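Local coordinates for sialyltransferase 0160 (Photobacterium damselae, PDB 4R84), which probably transfers sialic acid from CMP-sialic acid to galactosides, as a glycosyltransferase of the GT-B structural group, at residues I124-L129 with K175-S180; I136-A141 with N148-S153. One frame throughout, in Å; residues are numbered along the deposited sequence.

Contact 1 (I124-L129 with K175-S180); sequences IDHASL and KGNNTS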
ATOM      1  N   ILE A 124       1.335  -6.284   6.786  1.00 16.24           N
ATOM      2  CA  ILE A 124       2.518  -7.138   6.720  1.00 15.35           C
ATOM      3  C   ILE A 124       3.217  -6.959   5.386  1.00 13.61           C
ATOM      4  O   ILE A 124       2.592  -7.160   4.345  1.00 16.78           O
ATOM      5  CB  ILE A 124       2.168  -8.620   6.884  1.00 15.26           C
ATOM      6  CG1 ILE A 124       1.310  -8.842   8.130  1.00 19.49           C
ATOM      7  CG2 ILE A 124       3.458  -9.472   6.964  1.00 16.92           C
ATOM      8  CD1 ILE A 124       0.529 -10.129   8.085  1.00 25.69           C
ATOM      9  N   ASP A 125       4.489  -6.578   5.406  1.00 15.47           N
ATOM     10  CA  ASP A 125       5.241  -6.443   4.150  1.00 14.17           C
ATOM     11  C   ASP A 125       6.729  -6.427   4.404  1.00 17.56           C
ATOM     12  O   ASP A 125       7.189  -5.902   5.412  1.00 16.78           O
ATOM     13  CB  ASP A 125       4.856  -5.173   3.403  1.00 16.18           C
ATOM     14  CG  ASP A 125       5.595  -5.032   2.076  1.00 19.87           C
ATOM     15  OD1 ASP A 125       5.724  -6.042   1.356  1.00 21.72           O
ATOM     16  OD2 ASP A 125       6.031  -3.911   1.759  1.00 21.11           O
ATOM     17  N   HIS A 126       7.481  -6.975   3.456  1.00 19.14           N
ATOM     18  CA  HIS A 126       8.923  -7.000   3.571  1.00 19.04           C
ATOM     19  C   HIS A 126       9.574  -6.162   2.466  1.00 18.50           C
ATOM     20  O   HIS A 126      10.789  -6.055   2.408  1.00 23.82           O
ATOM     21  CB  HIS A 126       9.439  -8.438   3.493  1.00 18.86           C
ATOM     22  CG  HIS A 126       9.300  -9.053   2.134  1.00 22.94           C
ATOM     23  ND1 HIS A 126       8.082  -9.434   1.607  1.00 24.92           N
ATOM     24  CD2 HIS A 126      10.228  -9.345   1.189  1.00 24.45           C
ATOM     25  CE1 HIS A 126       8.268  -9.939   0.401  1.00 28.99           C
ATOM     26  NE2 HIS A 126       9.559  -9.892   0.122  1.00 23.76           N
ATOM     27  N   ALA A 127       8.761  -5.572   1.603  1.00 17.95           N
ATOM     28  CA  ALA A 127       9.276  -4.790   0.480  1.00 19.11           C
ATOM     29  C   ALA A 127       9.094  -3.287   0.734  1.00 24.24           C
ATOM     30  O   ALA A 127       9.158  -2.833   1.881  1.00 25.07           O
ATOM     31  CB  ALA A 127       8.590  -5.208  -0.807  1.00 20.74           C
ATOM     32  N   SER A 128       8.921  -2.508  -0.330  1.00 23.93           N
ATOM     33  CA  SER A 128       8.768  -1.065  -0.171  1.00 26.38           C
ATOM     34  C   SER A 128       7.399  -0.581  -0.582  1.00 23.73           C
ATOM     35  O   SER A 128       6.703   0.070   0.194  1.00 19.77           O
ATOM     36  CB  SER A 128       9.822  -0.307  -0.985  1.00 25.64           C
ATOM     37  OG  SER A 128      11.084  -0.387  -0.363  1.00 39.48           O
ATOM     38  N   LEU A 129       7.041  -0.881  -1.819  1.00 21.39           N
ATOM     39  CA  LEU A 129       5.834  -0.337  -2.430  1.00 15.32           C
ATOM     40  C   LEU A 129       4.542  -0.683  -1.645  1.00 20.59           C
ATOM     41  O   LEU A 129       3.767   0.220  -1.329  1.00 18.54           O
ATOM     42  CB  LEU A 129       5.745  -0.818  -3.894  1.00 19.20           C
ATOM     43  CG  LEU A 129       4.598  -0.178  -4.680  1.00 22.41           C
ATOM     44  CD1 LEU A 129       4.631   1.340  -4.506  1.00 21.42           C
ATOM     45  CD2 LEU A 129       4.690  -0.595  -6.148  1.00 29.13           C
ATOM     46  N   LYS A 175       9.114 -12.687  11.051  1.00 21.75           N
ATOM     47  CA  LYS A 175       9.989 -13.859  11.064  1.00 19.96           C
ATOM     48  C   LYS A 175      10.628 -13.955   9.693  1.00 21.41           C
ATOM     49  O   LYS A 175      10.022 -14.450   8.735  1.00 21.73           O
ATOM     50  CB  LYS A 175       9.210 -15.125  11.396  1.00 21.69           C
ATOM     51  CG  LYS A 175      10.041 -16.405  11.460  1.00 23.72           C
ATOM     52  CD  LYS A 175       9.165 -17.568  11.959  1.00 36.40           C
ATOM     53  CE  LYS A 175       9.937 -18.874  12.105  1.00 49.99           C
ATOM     54  NZ  LYS A 175      10.377 -19.415  10.792  1.00 52.88           N
ATOM     55  N   GLY A 176      11.844 -13.443   9.593  1.00 21.43           N
ATOM     56  CA  GLY A 176      12.467 -13.302   8.294  1.00 23.86           C
ATOM     57  C   GLY A 176      11.733 -12.257   7.475  1.00 22.81           C
ATOM     58  O   GLY A 176      11.792 -11.067   7.777  1.00 19.02           O
ATOM     59  N   ASN A 177      11.046 -12.724   6.437  1.00 18.63           N
ATOM     60  CA  ASN A 177      10.262 -11.865   5.557  1.00 17.71           C
ATOM     61  C   ASN A 177       8.770 -11.938   5.831  1.00 17.15           C
ATOM     62  O   ASN A 177       7.974 -11.223   5.214  1.00 21.23           O
ATOM     63  CB  ASN A 177      10.507 -12.246   4.102  1.00 16.37           C
ATOM     64  CG  ASN A 177      11.913 -11.982   3.671  1.00 20.66           C
ATOM     65  OD1 ASN A 177      12.591 -12.843   3.077  1.00 24.72           O
ATOM     66  ND2 ASN A 177      12.370 -10.788   3.952  1.00 16.67           N
ATOM     67  N   ASN A 178       8.379 -12.802   6.747  1.00 17.02           N
ATOM     68  CA  ASN A 178       6.955 -13.099   6.862  1.00 18.63           C
ATOM     69  C   ASN A 178       6.372 -12.967   8.245  1.00 18.43           C
ATOM     70  O   ASN A 178       7.070 -12.721   9.216  1.00 16.75           O
ATOM     71  CB  ASN A 178       6.703 -14.504   6.340  1.00 19.25           C
ATOM     72  CG  ASN A 178       7.176 -14.667   4.911  1.00 30.31           C
ATOM     73  OD1 ASN A 178       8.145 -15.377   4.653  1.00 27.66           O
ATOM     74  ND2 ASN A 178       6.501 -13.996   3.975  1.00 32.54           N
ATOM     75  N   THR A 179       5.059 -13.139   8.302  1.00 17.24           N
ATOM     76  CA  THR A 179       4.305 -13.035   9.548  1.00 15.93           C
ATOM     77  C   THR A 179       4.975 -13.793  10.684  1.00 18.13           C
ATOM     78  O   THR A 179       5.356 -14.957  10.521  1.00 18.22           O
ATOM     79  CB  THR A 179       2.915 -13.592   9.346  1.00 16.82           C
ATOM     80  OG1 THR A 179       2.294 -12.879   8.281  1.00 17.61           O
ATOM     81  CG2 THR A 179       2.080 -13.437  10.626  1.00 17.00           C
ATOM     82  N   SER A 180       5.136 -13.118  11.816  1.00 18.95           N
ATOM     83  CA  SER A 180       5.789 -13.716  12.977  1.00 24.87           C
ATOM     84  C   SER A 180       4.810 -14.411  13.912  1.00 23.56           C
ATOM     85  O   SER A 180       3.618 -14.076  13.966  1.00 19.15           O
ATOM     86  CB  SER A 180       6.561 -12.652  13.757  1.00 27.34           C
ATOM     87  OG  SER A 180       5.685 -11.681  14.309  1.00 28.84           O
TER
HETATM   88  O   HOH W   1       5.974 -10.024   3.636  1.00 21.61           O

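Contact 2 (I136-A141 with N148-S153); sequences IHIIQA and NQRFVS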
ATOM      1  N   ILE A 136       0.100   5.368   3.460  1.00 19.34           N
ATOM      2  CA  ILE A 136      -0.853   6.400   3.059  1.00 17.76           C
ATOM      3  C   ILE A 136      -2.247   6.040   3.548  1.00 21.93           C
ATOM      4  O   ILE A 136      -2.964   6.875   4.121  1.00 22.87           O
ATOM      5  CB  ILE A 136      -0.897   6.576   1.532  1.00 17.66           C
ATOM      6  CG1 ILE A 136       0.468   7.019   0.996  1.00 27.37           C
ATOM      7  CG2 ILE A 136      -2.032   7.554   1.155  1.00 21.87           C
ATOM      8  CD1 ILE A 136       0.793   8.457   1.254  1.00 39.36           C
ATOM      9  N   HIS A 137      -2.612   4.774   3.385  1.00 21.54           N
ATOM     10  CA  HIS A 137      -3.936   4.340   3.809  1.00 23.84           C
ATOM     11  C   HIS A 137      -4.120   4.513   5.320  1.00 21.82           C
ATOM     12  O   HIS A 137      -5.185   4.961   5.781  1.00 19.81           O
ATOM     13  CB  HIS A 137      -4.181   2.884   3.424  1.00 20.32           C
ATOM     14  CG  HIS A 137      -5.491   2.362   3.922  1.00 24.11           C
ATOM     15  ND1 HIS A 137      -6.678   2.586   3.258  1.00 25.01           N
ATOM     16  CD2 HIS A 137      -5.811   1.684   5.052  1.00 22.10           C
ATOM     17  CE1 HIS A 137      -7.670   2.035   3.940  1.00 28.93           C
ATOM     18  NE2 HIS A 137      -7.169   1.482   5.032  1.00 26.27           N
ATOM     19  N   ILE A 138      -3.084   4.162   6.082  1.00 17.94           N
ATOM     20  CA  ILE A 138      -3.103   4.293   7.542  1.00 19.05           C
ATOM     21  C   ILE A 138      -3.296   5.747   7.956  1.00 23.42           C
ATOM     22  O   ILE A 138      -4.067   6.056   8.869  1.00 19.28           O
ATOM     23  CB  ILE A 138      -1.799   3.728   8.165  1.00 14.24           C
ATOM     24  CG1 ILE A 138      -1.832   2.198   8.123  1.00 17.10           C
ATOM     25  CG2 ILE A 138      -1.613   4.205   9.602  1.00 19.12           C
ATOM     26  CD1 ILE A 138      -0.542   1.491   8.573  1.00 18.85           C
ATOM     27  N   ILE A 139      -2.601   6.651   7.281  1.00 19.04           N
ATOM     28  CA  ILE A 139      -2.710   8.057   7.636  1.00 20.50           C
ATOM     29  C   ILE A 139      -4.135   8.557   7.397  1.00 23.83           C
ATOM     30  O   ILE A 139      -4.689   9.286   8.232  1.00 25.75           O
ATOM     31  CB  ILE A 139      -1.680   8.885   6.861  1.00 20.31           C
ATOM     32  CG1 ILE A 139      -0.287   8.546   7.385  1.00 17.45           C
ATOM     33  CG2 ILE A 139      -1.944  10.387   7.039  1.00 23.88           C
ATOM     34  CD1 ILE A 139       0.835   9.035   6.456  1.00 17.50           C
ATOM     35  N   GLN A 140      -4.742   8.127   6.293  1.00 21.83           N
ATOM     36  CA  GLN A 140      -6.142   8.454   6.021  1.00 22.48           C
ATOM     37  C   GLN A 140      -7.054   7.808   7.061  1.00 26.02           C
ATOM     38  O   GLN A 140      -7.984   8.433   7.569  1.00 24.67           O
ATOM     39  CB  GLN A 140      -6.573   7.967   4.638  1.00 24.75           C
ATOM     40  CG  GLN A 140      -5.819   8.579   3.438  1.00 29.73           C
ATOM     41  CD  GLN A 140      -6.016   7.752   2.161  1.00 36.72           C
ATOM     42  OE1 GLN A 140      -6.422   6.592   2.220  1.00 39.66           O
ATOM     43  NE2 GLN A 140      -5.720   8.345   1.011  1.00 37.38           N
ATOM     44  N   ALA A 141      -6.789   6.541   7.349  1.00 19.15           N
ATOM     45  CA  ALA A 141      -7.675   5.745   8.208  1.00 19.05           C
ATOM     46  C   ALA A 141      -7.663   6.171   9.672  1.00 24.07           C
ATOM     47  O   ALA A 141      -8.652   5.952  10.390  1.00 22.14           O
ATOM     48  CB  ALA A 141      -7.316   4.254   8.087  1.00 19.82           C
ATOM     49  N   ASN A 148      -9.898   2.432  15.396  1.00 22.63           N
ATOM     50  CA  ASN A 148      -9.253   1.201  14.928  1.00 21.51           C
ATOM     51  C   ASN A 148      -7.826   1.037  15.432  1.00 23.21           C
ATOM     52  O   ASN A 148      -7.032   1.973  15.367  1.00 24.69           O
ATOM     53  CB  ASN A 148      -9.230   1.140  13.396  1.00 18.30           C
ATOM     54  CG  ASN A 148     -10.611   0.947  12.802  1.00 19.00           C
ATOM     55  OD1 ASN A 148     -11.623   1.078  13.496  1.00 22.45           O
ATOM     56  ND2 ASN A 148     -10.663   0.634  11.525  1.00 16.90           N
ATOM     57  N   GLN A 149      -7.516  -0.162  15.925  1.00 18.76           N
ATOM     58  CA  GLN A 149      -6.154  -0.538  16.265  1.00 17.33           C
ATOM     59  C   GLN A 149      -5.468  -1.112  15.018  1.00 16.46           C
ATOM     60  O   GLN A 149      -6.114  -1.736  14.178  1.00 17.62           O
ATOM     61  CB  GLN A 149      -6.156  -1.567  17.396  1.00 18.55           C
ATOM     62  CG  GLN A 149      -4.781  -1.983  17.866  1.00 39.88           C
ATOM     63  CD  GLN A 149      -3.991  -0.828  18.429  1.00 49.74           C
ATOM     64  OE1 GLN A 149      -4.542   0.047  19.117  1.00 47.32           O
ATOM     65  NE2 GLN A 149      -2.690  -0.803  18.127  1.00 36.51           N
ATOM     66  N   ARG A 150      -4.165  -0.877  14.910  1.00 14.76           N
ATOM     67  CA  ARG A 150      -3.386  -1.332  13.762  1.00 13.58           C
ATOM     68  C   ARG A 150      -2.184  -2.104  14.251  1.00 16.68           C
ATOM     69  O   ARG A 150      -1.474  -1.641  15.141  1.00 22.94           O
ATOM     70  CB  ARG A 150      -2.925  -0.150  12.899  1.00 13.89           C
ATOM     71  CG  ARG A 150      -4.077   0.756  12.460  1.00 17.46           C
ATOM     72  CD  ARG A 150      -3.716   1.895  11.473  1.00 17.98           C
ATOM     73  NE  ARG A 150      -5.012   2.393  11.032  1.00 18.02           N
ATOM     74  CZ  ARG A 150      -5.743   3.300  11.679  1.00 19.45           C
ATOM     75  NH1 ARG A 150      -5.251   3.977  12.712  1.00 19.88           N
ATOM     76  NH2 ARG A 150      -6.952   3.575  11.235  1.00 21.66           N
ATOM     77  N   PHE A 151      -1.977  -3.291  13.682  1.00 14.66           N
ATOM     78  CA  PHE A 151      -0.775  -4.068  13.962  1.00 12.82           C
ATOM     79  C   PHE A 151       0.072  -4.015  12.711  1.00 17.10           C
ATOM     80  O   PHE A 151      -0.426  -4.360  11.649  1.00 18.31           O
ATOM     81  CB  PHE A 151      -1.101  -5.516  14.299  1.00 15.31           C
ATOM     82  CG  PHE A 151      -1.767  -5.709  15.643  1.00 14.76           C
ATOM     83  CD1 PHE A 151      -1.957  -4.648  16.511  1.00 18.82           C
ATOM     84  CD2 PHE A 151      -2.134  -6.979  16.053  1.00 15.30           C
ATOM     85  CE1 PHE A 151      -2.551  -4.840  17.758  1.00 22.20           C
ATOM     86  CE2 PHE A 151      -2.745  -7.179  17.316  1.00 15.27           C
ATOM     87  CZ  PHE A 151      -2.934  -6.108  18.157  1.00 20.58           C
ATOM     88  N   VAL A 152       1.341  -3.629  12.837  1.00 15.82           N
ATOM     89  CA  VAL A 152       2.172  -3.375  11.651  1.00 13.24           C
ATOM     90  C   VAL A 152       3.512  -4.102  11.713  1.00 14.05           C
ATOM     91  O   VAL A 152       4.290  -3.923  12.655  1.00 19.17           O
ATOM     92  CB  VAL A 152       2.436  -1.866  11.455  1.00 14.81           C
ATOM     93  CG1 VAL A 152       3.345  -1.645  10.223  1.00 12.97           C
ATOM     94  CG2 VAL A 152       1.123  -1.067  11.258  1.00 12.94           C
ATOM     95  N   SER A 153       3.782  -4.898  10.678  1.00 15.38           N
ATOM     96  CA  SER A 153       5.065  -5.584  10.522  1.00 18.50           C
ATOM     97  C   SER A 153       5.643  -5.280   9.167  1.00 16.35           C
ATOM     98  O   SER A 153       5.297  -5.941   8.190  1.00 15.82           O
ATOM     99  CB  SER A 153       4.893  -7.096  10.677  1.00 19.82           C
ATOM    100  OG  SER A 153       4.602  -7.409  12.029  1.00 23.51           O
TER

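Contact 1 (I124-L129 with K175-S180)
At the C-terminal edge of a Rossmann-like sheet of the GT-B fold, Ile124 and His126, where strand 106-125 runs out, meet Thr179 and Asn177 of a beta hairpin with a two-residue loop. The touching backbones run nearly antiparallel, yet no direct hydrogen bond joins them. The hairpin closes through a type II' turn from Lys175 to Asn178, with Gly176 taking the positive phi; Lys175 N gives to Asn178 O and Asn178 N to Lys175 O. Asn177, next in the turn, lays its CB over one face of the His126 imidazole, a CH-pi contact 4.3 Å from the ring centroid and 27° off the normal. Its amide is tilted 46° to the ring and brings ND2 to 3.8 Å from His126 CD2. A water links the His126 ring to the hairpin backbone, donating to Asn177 O at 2.8 Å and lying 3.0 Å from His126 ND1. Edge-to-face packing with His207 further confines this ring.

At the last residue of the strand, Asp125 forms an Asx turn: OD1 receives Ala127 N at 3.1 Å from above the carboxylate plane and also binds Asn204 ND2, while OD2 bonds Ser131 OG. The chain thereby turns toward Ser128, which touches the bound CMP-3-fluoro-sialic acid. Further back along the strand, the side chains of Ile124 and Thr179 cross at about a right angle. With CG1 beside the backbone N (chi1 -51°), Ile124 sends CD1 to 3.3 Å from Thr179 OG1, a hydroxyl that spends its hydrogen bond on Asn211 O.

Contact 2 (I136-A141 with N148-S153)
Helix 136-141 runs close to antiparallel to strand 149-153 (164°), their axes 11.0 Å apart at closest, and Ile138 and Ala141 meet Arg150 and Val152. This is the return half of a beta-alpha-beta unit, in which the helix packs on the strand that follows it.

Arg150 has the largest share of the contact. Its chain leaves the strand with CG beside the backbone N (chi1 -54°) and stays extended from CG to NE, so it spans the gap to the helix. On the way it slides past Ile138 in the opposite direction, CD lying 3.6 Å from Ile138 CG2. At the end the guanidinium is turned across its own chain (chi4 85°), and one face lies under the helix backbone, with Ile138 O 4.2 Å above the plane, over its centre. NH2 is 3.2 Å from Ala141 CB and 3.0 Å from Ala141 O, which approaches it obliquely. Carbonyls from the later turns of the helix probably give the buried positive charge a favourable setting. Its clear polar partners include two outside the helix: NE forms a salt bridge with Glu121 OE1, and NH1 bonds Leu167 O. The other oxygen of Glu121 takes Asn148 ND2, so one carboxylate of strand 106-125 grips two side chains at the start of strand 149-154.

Two residues on, Val152 meets Ile138 tip to tip, CG2 to CD1 at 4.1 Å. Ile138 also packs on Tyr123 of strand 106-125, and Val152 on Ile169 of strand 169-175. The strand's alternation sends Phe151 the other way, against Met183 and Ile187, so helices 129-144 and 181-192 sandwich the sheet here.

Strand 106-125 enters contact 1 first, at its C-terminal end, and leads through the short loop 126-128 into helix 129-144, the first partner of contact 2. A short connection then returns the chain into strand 149-154, closing contact 2 as a local loop. Helix 161-166 and strand 169-175 follow before the hairpin at 175-180 comes back to the end of strand 106-125 and closes contact 1, so the smaller loop lies wholly within the larger. The two centres are 16 Å apart. They meet in the sheet, where strands 106-125 and 149-154 are parallel neighbours and Asp125 N lies 3.0 Å from Ser153 O, a probable hydrogen bond.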